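Local coordinates for beta-fructofuranosidase (Arthrobacter, PDB 3WPU), which is an enzyme of the levansucrase/invertase family, whose members share a five-bladed beta-propeller core, at residues 168-171 with 172-176. Residues are numbered along the deposited sequence; the frame is centred on the assembly and turned at random.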
# COMPACT_ATOMS: atom_id res chain seq x y z
N ARG A 168 -0.25 9.02 10.39
CA ARG A 168 -1.43 9.79 10.76
C ARG A 168 -1.03 11.14 11.31
O ARG A 168 -0.14 11.23 12.17
CB ARG A 168 -2.23 9.00 11.80
CG ARG A 168 -2.85 7.72 11.26
CD ARG A 168 -4.10 8.03 10.47
NE ARG A 168 -5.07 8.67 11.35
CZ ARG A 168 -5.94 8.03 12.13
NH1 ARG A 168 -6.07 6.71 12.11
NH2 ARG A 168 -6.72 8.76 12.94
N VAL A 169 -1.66 12.21 10.83
CA VAL A 169 -1.30 13.56 11.26
C VAL A 169 -2.33 14.06 12.25
O VAL A 169 -3.48 13.69 12.15
CB VAL A 169 -1.15 14.52 10.06
CG1 VAL A 169 -2.45 14.71 9.30
CG2 VAL A 169 -0.52 15.85 10.48
N SER A 170 -1.91 14.86 13.21
CA SER A 170 -2.78 15.46 14.20
C SER A 170 -2.84 16.95 13.91
O SER A 170 -1.99 17.47 13.20
CB SER A 170 -2.21 15.25 15.60
OG SER A 170 -2.12 13.88 15.93
N LYS A 171 -3.82 17.63 14.50
CA LYS A 171 -4.03 19.06 14.27
C LYS A 171 -2.87 19.94 14.74
O LYS A 171 -2.72 21.04 14.25
CB LYS A 171 -5.32 19.54 14.95
CG LYS A 171 -6.58 19.15 14.20
CD LYS A 171 -7.84 19.51 14.98
CE LYS A 171 -9.08 19.11 14.21
NZ LYS A 171 -10.35 19.41 14.94
N ASN A 172 -2.07 19.44 15.68
CA ASN A 172 -0.88 20.16 16.17
C ASN A 172 0.39 19.91 15.35
O ASN A 172 1.47 20.35 15.72
CB ASN A 172 -0.63 19.80 17.64
CG ASN A 172 -0.53 18.30 17.87
OD1 ASN A 172 -0.07 17.56 17.01
ND2 ASN A 172 -0.99 17.84 19.04
N GLY A 173 0.27 19.20 14.23
CA GLY A 173 1.43 18.88 13.39
C GLY A 173 2.17 17.62 13.82
O GLY A 173 3.20 17.28 13.25
N GLU A 174 1.65 16.93 14.83
CA GLU A 174 2.25 15.67 15.27
C GLU A 174 1.93 14.61 14.23
O GLU A 174 0.85 14.61 13.61
CB GLU A 174 1.67 15.25 16.62
CG GLU A 174 2.03 13.86 17.10
CD GLU A 174 1.14 13.45 18.26
OE1 GLU A 174 1.19 14.16 19.28
OE2 GLU A 174 0.37 12.46 18.11
N ILE A 175 2.88 13.69 14.08
CA ILE A 175 2.75 12.56 13.19
C ILE A 175 2.91 11.27 13.98
O ILE A 175 3.93 11.07 14.67
CB ILE A 175 3.82 12.62 12.09
CG1 ILE A 175 3.63 13.89 11.22
CG2 ILE A 175 3.77 11.36 11.24
CD1 ILE A 175 4.75 14.10 10.21
N LYS A 176 1.93 10.37 13.86
CA LYS A 176 2.07 9.01 14.35
C LYS A 176 2.46 8.14 13.16
O LYS A 176 1.64 7.87 12.26
CB LYS A 176 0.78 8.50 14.97
CG LYS A 176 0.38 9.18 16.26
CD LYS A 176 -0.89 8.53 16.77
CE LYS A 176 -1.33 9.02 18.14
NZ LYS A 176 -2.03 10.31 17.96
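Ser170 and Glu174 face each other where the chain reverses. Ser170 N donates to Glu174 O over 2.8 Å, in the carbonyl plane. Gly173 N donates in turn to Ser170 O at 3.0 Å, but from above that carbonyl plane. The bond from Gly173 N closes a type I turn from Ser170 to Gly173; the one from Ser170 N ends the pairing of the strands. Gly173, the last residue of the turn, has a positive phi of 87°, at which a CB would crowd the carbonyl oxygen of the residue before.

Asn172 adds a side-chain bond to the turn. Its CG sits between its own backbone N and carbonyl carbon (chi1 54°), which swings OD1 round to accept from Glu174 N at 2.8 Å, an Asx turn. The same OD1 lies 3.5 Å from Ser170 CB. Further along, Arg168 and Lys176 form a hydrogen-bonded pair: Lys176 N reaches Arg168 O at 2.8 Å, and Arg168 N reaches Lys176 O at 2.9 Å. Val169 and Ile175, a non-hydrogen-bonded pair, lie on the other face; Ile175 is buried and both touch Leu80.

On the Lys176 face the side chains meet more loosely. Lys176 bends at its last torsion (chi4 80°) and brings NZ to Glu174 OE2, a salt bridge of 3.2 Å. Ser170 OG stays 3.6 Å from Glu174 OE2, without a hydrogen bond. Arg168 starts on this face, but its chain bends off and NH1 hydrogen-bonds Thr249 OG1. Lys171 extends into solvent.

The arrangement is a type I turn with a G1 bulge, as in a 3:5 beta hairpin, joining antiparallel strands 159-169 and 174-184 of the propeller fold.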